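Local coordinates for adenylyltransferase thiF (Escherichia coli, PDB 1ZUD), which catalyses the ATP-dependent adenylation of the C-terminal glycine of the sulfur carrier protein ThiS in thiamine biosynthesis, at residues Leu112-Asp124 with Glu134-Thr148. Sequence-based numbering, arbitrary orientation.
Sequences LKDAVARADVVLD and EINAACVALNTPLIT. With NA (sodium ion), chain J.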
ATOM      1  N   LEU C 112     -17.608 -20.449  11.972  1.00 25.30           N
ATOM      2  CA  LEU C 112     -16.854 -19.907  10.845  1.00 23.19           C
ATOM      3  C   LEU C 112     -17.658 -20.125   9.543  1.00 27.59           C
ATOM      4  O   LEU C 112     -17.863 -19.195   8.710  1.00 23.48           O
ATOM      5  CB  LEU C 112     -15.485 -20.611  10.755  1.00 22.64           C
ATOM      6  CG  LEU C 112     -14.712 -20.374   9.458  1.00 19.79           C
ATOM      7  CD1 LEU C 112     -14.345 -18.876   9.335  1.00 23.49           C
ATOM      8  CD2 LEU C 112     -13.415 -21.223   9.455  1.00 22.12           C
ATOM      9  N   LYS C 113     -18.127 -21.361   9.367  1.00 25.94           N
ATOM     10  CA  LYS C 113     -18.904 -21.684   8.181  1.00 26.27           C
ATOM     11  C   LYS C 113     -20.126 -20.787   8.011  1.00 22.01           C
ATOM     12  O   LYS C 113     -20.457 -20.374   6.913  1.00 25.47           O
ATOM     13  CB  LYS C 113     -19.363 -23.156   8.230  1.00 26.10           C
ATOM     14  CG  LYS C 113     -18.244 -24.147   7.891  1.00 35.87           C
ATOM     15  CD  LYS C 113     -18.772 -25.568   8.026  1.00 43.87           C
ATOM     16  CE  LYS C 113     -17.894 -26.602   7.317  1.00 53.05           C
ATOM     17  NZ  LYS C 113     -16.780 -27.096   8.183  1.00 56.87           N
ATOM     18  N   ASP C 114     -20.807 -20.476   9.108  1.00 26.77           N
ATOM     19  CA  ASP C 114     -21.981 -19.668   8.993  1.00 27.21           C
ATOM     20  C   ASP C 114     -21.633 -18.232   8.631  1.00 26.67           C
ATOM     21  O   ASP C 114     -22.363 -17.597   7.852  1.00 25.83           O
ATOM     22  CB  ASP C 114     -22.797 -19.715  10.301  0.50 30.80           C
ATOM     23  CG  ASP C 114     -24.135 -18.987  10.179  0.50 37.49           C
ATOM     24  OD1 ASP C 114     -24.194 -17.779  10.520  0.50 39.41           O
ATOM     25  OD2 ASP C 114     -25.126 -19.609   9.721  0.50 38.26           O
ATOM     26  N   ALA C 115     -20.530 -17.713   9.183  1.00 21.01           N
ATOM     27  CA  ALA C 115     -20.137 -16.333   8.847  1.00 23.83           C
ATOM     28  C   ALA C 115     -19.632 -16.274   7.377  1.00 20.80           C
ATOM     29  O   ALA C 115     -19.902 -15.323   6.623  1.00 20.21           O
ATOM     30  CB  ALA C 115     -19.005 -15.853   9.821  1.00 19.45           C
ATOM     31  N   VAL C 116     -18.907 -17.291   6.960  1.00 20.48           N
ATOM     32  CA  VAL C 116     -18.445 -17.290   5.582  1.00 19.94           C
ATOM     33  C   VAL C 116     -19.636 -17.372   4.644  1.00 21.54           C
ATOM     34  O   VAL C 116     -19.694 -16.681   3.636  1.00 21.54           O
ATOM     35  CB  VAL C 116     -17.466 -18.472   5.355  1.00 19.74           C
ATOM     36  CG1 VAL C 116     -17.122 -18.661   3.845  1.00 18.77           C
ATOM     37  CG2 VAL C 116     -16.203 -18.159   6.110  1.00 17.73           C
ATOM     38  N   ALA C 117     -20.619 -18.199   4.969  1.00 21.85           N
ATOM     39  CA  ALA C 117     -21.770 -18.344   4.054  1.00 20.32           C
ATOM     40  C   ALA C 117     -22.521 -17.024   3.867  1.00 21.81           C
ATOM     41  O   ALA C 117     -22.867 -16.653   2.764  1.00 23.53           O
ATOM     42  CB  ALA C 117     -22.719 -19.421   4.568  1.00 23.27           C
ATOM     43  N   ARG C 118     -22.727 -16.298   4.956  1.00 22.54           N
ATOM     44  CA  ARG C 118     -23.422 -15.005   4.909  1.00 21.11           C
ATOM     45  C   ARG C 118     -22.646 -13.890   4.211  1.00 23.46           C
ATOM     46  O   ARG C 118     -23.251 -13.012   3.629  1.00 24.96           O
ATOM     47  CB  ARG C 118     -23.724 -14.547   6.330  1.00 20.02           C
ATOM     48  CG  ARG C 118     -24.787 -15.418   7.016  1.00 28.41           C
ATOM     49  CD  ARG C 118     -24.988 -15.062   8.514  1.00 31.11           C
ATOM     50  NE  ARG C 118     -26.017 -15.894   9.150  1.00 30.56           N
ATOM     51  CZ  ARG C 118     -27.329 -15.710   9.010  1.00 33.93           C
ATOM     52  NH1 ARG C 118     -27.798 -14.709   8.263  1.00 33.85           N
ATOM     53  NH2 ARG C 118     -28.171 -16.553   9.598  1.00 33.80           N
ATOM     54  N   ALA C 119     -21.315 -13.939   4.233  1.00 21.28           N
ATOM     55  CA  ALA C 119     -20.512 -12.870   3.595  1.00 23.20           C
ATOM     56  C   ALA C 119     -20.444 -12.995   2.065  1.00 27.78           C
ATOM     57  O   ALA C 119     -20.474 -14.112   1.516  1.00 23.71           O
ATOM     58  CB  ALA C 119     -19.059 -12.886   4.150  1.00 20.62           C
ATOM     59  N   ASP C 120     -20.383 -11.854   1.376  1.00 21.58           N
ATOM     60  CA  ASP C 120     -20.172 -11.879  -0.092  1.00 25.65           C
ATOM     61  C   ASP C 120     -18.694 -12.064  -0.373  1.00 24.97           C
ATOM     62  O   ASP C 120     -18.265 -12.560  -1.451  1.00 23.92           O
ATOM     63  CB  ASP C 120     -20.642 -10.584  -0.706  1.00 25.58           C
ATOM     64  CG  ASP C 120     -22.147 -10.423  -0.582  1.00 39.20           C
ATOM     65  OD1 ASP C 120     -22.856 -11.313  -1.106  1.00 33.64           O
ATOM     66  OD2 ASP C 120     -22.617  -9.443   0.046  1.00 32.84           O
ATOM     67  N   VAL C 121     -17.875 -11.638   0.571  1.00 20.89           N
ATOM     68  CA  VAL C 121     -16.414 -11.813   0.393  1.00 21.95           C
ATOM     69  C   VAL C 121     -15.775 -11.849   1.759  1.00 25.01           C
ATOM     70  O   VAL C 121     -16.238 -11.172   2.688  1.00 17.91           O
ATOM     71  CB  VAL C 121     -15.765 -10.656  -0.455  1.00 27.04           C
ATOM     72  CG1 VAL C 121     -16.018  -9.296   0.182  1.00 29.24           C
ATOM     73  CG2 VAL C 121     -14.250 -10.873  -0.526  1.00 26.84           C
ATOM     74  N   VAL C 122     -14.709 -12.622   1.882  1.00 21.99           N
ATOM     75  CA  VAL C 122     -14.047 -12.752   3.178  1.00 22.22           C
ATOM     76  C   VAL C 122     -12.631 -12.148   3.124  1.00 21.79           C
ATOM     77  O   VAL C 122     -11.886 -12.357   2.142  1.00 19.33           O
ATOM     78  CB  VAL C 122     -13.962 -14.259   3.577  1.00 23.56           C
ATOM     79  CG1 VAL C 122     -13.104 -14.456   4.896  1.00 20.25           C
ATOM     80  CG2 VAL C 122     -15.364 -14.840   3.739  1.00 16.60           C
ATOM     81  N   LEU C 123     -12.269 -11.371   4.151  1.00 19.11           N
ATOM     82  CA  LEU C 123     -10.887 -10.871   4.221  1.00 22.17           C
ATOM     83  C   LEU C 123     -10.200 -11.647   5.324  1.00 23.84           C
ATOM     84  O   LEU C 123     -10.638 -11.621   6.503  1.00 19.68           O
ATOM     85  CB  LEU C 123     -10.784  -9.379   4.555  1.00 26.02           C
ATOM     86  CG  LEU C 123     -11.373  -8.254   3.738  1.00 38.38           C
ATOM     87  CD1 LEU C 123     -10.467  -6.996   3.780  1.00 30.19           C
ATOM     88  CD2 LEU C 123     -11.620  -8.713   2.361  1.00 29.81           C
ATOM     89  N   ASP C 124      -9.172 -12.407   4.938  1.00 21.86           N
ATOM     90  CA  ASP C 124      -8.370 -13.165   5.908  1.00 23.85           C
ATOM     91  C   ASP C 124      -7.232 -12.231   6.396  1.00 25.70           C
ATOM     92  O   ASP C 124      -6.286 -11.966   5.685  1.00 24.30           O
ATOM     93  CB  ASP C 124      -7.764 -14.420   5.281  1.00 28.82           C
ATOM     94  CG  ASP C 124      -6.648 -15.048   6.137  1.00 42.97           C
ATOM     95  OD1 ASP C 124      -6.530 -14.764   7.359  1.00 39.82           O
ATOM     96  OD2 ASP C 124      -5.863 -15.843   5.566  1.00 53.28           O
ATOM     97  N   GLU C 134      -8.048 -23.080   7.608  1.00 23.88           N
ATOM     98  CA  GLU C 134      -9.452 -23.349   7.912  1.00 20.90           C
ATOM     99  C   GLU C 134     -10.371 -22.385   7.147  1.00 23.35           C
ATOM    100  O   GLU C 134     -11.420 -22.771   6.664  1.00 21.38           O
ATOM    101  CB  GLU C 134      -9.749 -23.274   9.454  1.00 24.22           C
ATOM    102  CG  GLU C 134     -10.845 -24.306   9.866  1.00 37.60           C
ATOM    103  CD  GLU C 134     -11.597 -24.036  11.199  1.00 39.91           C
ATOM    104  OE1 GLU C 134     -11.005 -23.486  12.150  1.00 37.42           O
ATOM    105  OE2 GLU C 134     -12.789 -24.413  11.298  1.00 40.12           O
ATOM    106  N   ILE C 135      -9.987 -21.107   7.066  1.00 22.82           N
ATOM    107  CA  ILE C 135     -10.772 -20.117   6.361  1.00 18.97           C
ATOM    108  C   ILE C 135     -10.840 -20.418   4.851  1.00 16.23           C
ATOM    109  O   ILE C 135     -11.901 -20.294   4.231  1.00 22.57           O
ATOM    110  CB  ILE C 135     -10.161 -18.682   6.580  1.00 28.52           C
ATOM    111  CG1 ILE C 135     -10.360 -18.256   8.053  1.00 18.71           C
ATOM    112  CG2 ILE C 135     -10.838 -17.655   5.671  1.00 19.69           C
ATOM    113  CD1 ILE C 135      -9.382 -17.032   8.465  1.00 25.54           C
ATOM    114  N   ASN C 136      -9.692 -20.781   4.281  1.00 18.14           N
ATOM    115  CA  ASN C 136      -9.607 -21.108   2.886  1.00 21.56           C
ATOM    116  C   ASN C 136     -10.519 -22.313   2.580  1.00 22.62           C
ATOM    117  O   ASN C 136     -11.241 -22.316   1.569  1.00 23.33           O
ATOM    118  CB  ASN C 136      -8.171 -21.458   2.516  1.00 19.94           C
ATOM    119  CG  ASN C 136      -8.051 -22.018   1.083  1.00 25.61           C
ATOM    120  OD1 ASN C 136      -8.183 -21.287   0.118  1.00 22.52           O
ATOM    121  ND2 ASN C 136      -7.815 -23.334   0.962  1.00 23.21           N
ATOM    122  N   ALA C 137     -10.482 -23.321   3.438  1.00 23.59           N
ATOM    123  CA  ALA C 137     -11.308 -24.538   3.230  1.00 22.20           C
ATOM    124  C   ALA C 137     -12.792 -24.162   3.257  1.00 25.70           C
ATOM    125  O   ALA C 137     -13.583 -24.648   2.456  1.00 23.18           O
ATOM    126  CB  ALA C 137     -11.010 -25.581   4.325  1.00 21.15           C
ATOM    127  N   ALA C 138     -13.181 -23.281   4.179  1.00 22.27           N
ATOM    128  CA  ALA C 138     -14.577 -22.856   4.258  1.00 23.28           C
ATOM    129  C   ALA C 138     -14.978 -22.028   3.043  1.00 25.97           C
ATOM    130  O   ALA C 138     -16.074 -22.212   2.515  1.00 24.33           O
ATOM    131  CB  ALA C 138     -14.841 -22.011   5.554  1.00 25.84           C
ATOM    132  N   CYS C 139     -14.108 -21.104   2.607  1.00 18.73           N
ATOM    133  CA  CYS C 139     -14.445 -20.285   1.456  1.00 20.34           C
ATOM    134  C   CYS C 139     -14.622 -21.141   0.194  1.00 23.84           C
ATOM    135  O   CYS C 139     -15.551 -20.907  -0.587  1.00 19.77           O
ATOM    136  CB  CYS C 139     -13.331 -19.223   1.217  1.00 23.85           C
ATOM    137  SG  CYS C 139     -13.464 -17.916   2.555  1.00 24.47           S
ATOM    138  N   VAL C 140     -13.720 -22.095  -0.023  1.00 19.80           N
ATOM    139  CA  VAL C 140     -13.876 -22.912  -1.242  1.00 26.86           C
ATOM    140  C   VAL C 140     -15.180 -23.754  -1.178  1.00 25.57           C
ATOM    141  O   VAL C 140     -15.948 -23.795  -2.145  1.00 26.39           O
ATOM    142  CB  VAL C 140     -12.669 -23.842  -1.436  1.00 24.91           C
ATOM    143  CG1 VAL C 140     -12.923 -24.835  -2.603  1.00 26.77           C
ATOM    144  CG2 VAL C 140     -11.397 -22.989  -1.718  1.00 19.94           C
ATOM    145  N   ALA C 141     -15.455 -24.354  -0.013  1.00 27.54           N
ATOM    146  CA  ALA C 141     -16.652 -25.201   0.138  1.00 29.16           C
ATOM    147  C   ALA C 141     -17.929 -24.396   0.001  1.00 27.90           C
ATOM    148  O   ALA C 141     -18.964 -24.918  -0.427  1.00 23.80           O
ATOM    149  CB  ALA C 141     -16.643 -25.957   1.530  1.00 26.21           C
ATOM    150  N   LEU C 142     -17.874 -23.116   0.369  1.00 25.25           N
ATOM    151  CA  LEU C 142     -19.071 -22.292   0.303  1.00 23.68           C
ATOM    152  C   LEU C 142     -18.994 -21.354  -0.871  1.00 27.82           C
ATOM    153  O   LEU C 142     -19.783 -20.411  -0.973  1.00 25.23           O
ATOM    154  CB  LEU C 142     -19.245 -21.512   1.622  1.00 30.10           C
ATOM    155  CG  LEU C 142     -20.133 -21.997   2.803  1.00 38.26           C
ATOM    156  CD1 LEU C 142     -20.765 -23.375   2.566  1.00 31.77           C
ATOM    157  CD2 LEU C 142     -19.338 -21.984   4.090  1.00 28.80           C
ATOM    158  N   ASN C 143     -18.029 -21.583  -1.766  1.00 27.06           N
ATOM    159  CA  ASN C 143     -17.962 -20.750  -2.973  1.00 25.68           C
ATOM    160  C   ASN C 143     -17.952 -19.225  -2.712  1.00 29.60           C
ATOM    161  O   ASN C 143     -18.644 -18.466  -3.397  1.00 24.35           O
ATOM    162  CB  ASN C 143     -19.180 -21.087  -3.802  1.00 36.06           C
ATOM    163  CG  ASN C 143     -18.826 -21.423  -5.197  1.00 43.37           C
ATOM    164  OD1 ASN C 143     -17.808 -22.081  -5.437  1.00 38.48           O
ATOM    165  ND2 ASN C 143     -19.643 -20.967  -6.141  1.00 51.64           N
ATOM    166  N   THR C 144     -17.171 -18.777  -1.726  1.00 22.29           N
ATOM    167  CA  THR C 144     -17.141 -17.348  -1.363  1.00 24.18           C
ATOM    168  C   THR C 144     -15.717 -16.841  -1.627  1.00 23.24           C
ATOM    169  O   THR C 144     -14.757 -17.475  -1.206  1.00 23.00           O
ATOM    170  CB  THR C 144     -17.502 -17.196   0.152  1.00 20.65           C
ATOM    171  OG1 THR C 144     -18.842 -17.703   0.358  1.00 26.02           O
ATOM    172  CG2 THR C 144     -17.394 -15.727   0.639  1.00 20.77           C
ATOM    173  N   PRO C 145     -15.579 -15.726  -2.374  1.00 20.21           N
ATOM    174  CA  PRO C 145     -14.284 -15.137  -2.691  1.00 21.88           C
ATOM    175  C   PRO C 145     -13.501 -14.873  -1.414  1.00 22.41           C
ATOM    176  O   PRO C 145     -14.073 -14.471  -0.386  1.00 22.53           O
ATOM    177  CB  PRO C 145     -14.645 -13.819  -3.408  1.00 18.65           C
ATOM    178  CG  PRO C 145     -16.029 -13.997  -3.878  1.00 27.67           C
ATOM    179  CD  PRO C 145     -16.711 -14.957  -2.952  1.00 21.57           C
ATOM    180  N   LEU C 146     -12.195 -15.061  -1.482  1.00 22.77           N
ATOM    181  CA  LEU C 146     -11.329 -14.861  -0.329  1.00 23.60           C
ATOM    182  C   LEU C 146     -10.146 -13.927  -0.695  1.00 21.47           C
ATOM    183  O   LEU C 146      -9.423 -14.144  -1.684  1.00 21.06           O
ATOM    184  CB  LEU C 146     -10.813 -16.244   0.204  1.00 19.39           C
ATOM    185  CG  LEU C 146      -9.711 -16.236   1.286  1.00 26.57           C
ATOM    186  CD1 LEU C 146     -10.224 -15.552   2.549  1.00 18.20           C
ATOM    187  CD2 LEU C 146      -9.266 -17.643   1.629  1.00 23.50           C
ATOM    188  N   ILE C 147      -9.975 -12.857   0.079  1.00 16.02           N
ATOM    189  CA  ILE C 147      -8.862 -11.936  -0.169  1.00 16.30           C
ATOM    190  C   ILE C 147      -7.966 -12.102   1.022  1.00 20.24           C
ATOM    191  O   ILE C 147      -8.329 -11.771   2.151  1.00 22.58           O
ATOM    192  CB  ILE C 147      -9.376 -10.462  -0.321  1.00 25.62           C
ATOM    193  CG1 ILE C 147     -10.321 -10.390  -1.527  1.00 20.52           C
ATOM    194  CG2 ILE C 147      -8.192  -9.504  -0.522  1.00 26.18           C
ATOM    195  CD1 ILE C 147     -11.155  -9.082  -1.660  1.00 25.33           C
ATOM    196  N   THR C 148      -6.760 -12.580   0.786  1.00 20.14           N
ATOM    197  CA  THR C 148      -5.883 -12.848   1.899  1.00 17.91           C
ATOM    198  C   THR C 148      -4.580 -12.112   1.824  1.00 19.79           C
ATOM    199  O   THR C 148      -4.032 -11.937   0.750  1.00 22.14           O
ATOM    200  CB  THR C 148      -5.583 -14.428   2.010  1.00 31.62           C
ATOM    201  OG1 THR C 148      -4.678 -14.676   3.098  1.00 33.42           O
ATOM    202  CG2 THR C 148      -4.921 -14.961   0.703  1.00 30.55           C
TER
HETATM  203 NA    NA J 702     -20.675 -16.516   1.410  1.00 24.31          NA
HETATM  204  O   HOH W   1     -14.620 -24.938   9.611  1.00 53.51           O
HETATM  205  O   HOH W   2     -21.684 -18.729   0.728  1.00 33.68           O
HETATM  206  O   HOH W   3     -21.752 -15.824  -0.635  1.00 44.15           O
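Val122, Leu123 and Asp124 pair in parallel with Leu146, Ile147 and Thr148, the short strands inclined by 18°, while helices 112-118 and 134-141 cross with axes 9.5 Å apart at closest approach. Val122 bonds through both its N and its O to the neighbouring strand: N donates to Pro145 O, and O accepts a nearly straight bond of 2.9 Å from Ile147 N; Asp124 N then reaches back to Ile147 O. On the sheet face that packs against helix 134-141, Val122 turns its methyls to the helix: CG1, anti to the backbone N (chi1 174°), lies 4.0 Å from Ile135 CG2, and CG2 meets Cys139 SG and the methyl of Thr144. On the face of Leu123 and Ile147 the two side chains run alongside each other, pointing the same way, and helix 191-210 covers them. Strand 121-124, helix 129-141 and strand 146-152 thus form a right-handed beta-alpha-beta crossover of the Rossmann-like ThiF fold. Between the helices, Val116 wedges CG2 against Ala138 CB (4.1 Å) and CG1 against Cys139 and Leu142. A Schellman motif with Asn143 as C-prime residue ends the second helix and turns the chain to Thr144. Thr144 OG1, set anti to the carbonyl carbon (chi1 -61°), binds a sodium ion at 2.4 Å; the carbonyls of Val116, Ala117 and Ala119 and two waters complete six ligands, bridging the end of one helix to the loop after the other. At the far end, Asp124 OD2 lies 3.0 Å from Thr148 OG1 and also forms a salt bridge with Arg132, while OD1 accepts from Thr126. An alanine at Asp124 would remove the carboxylate and is likely to leave Arg132 without this counter-charge and Thr126 without its acceptor, with a gap beside Ile135 CD1, which packs 3.8 Å from Asp124 OD1.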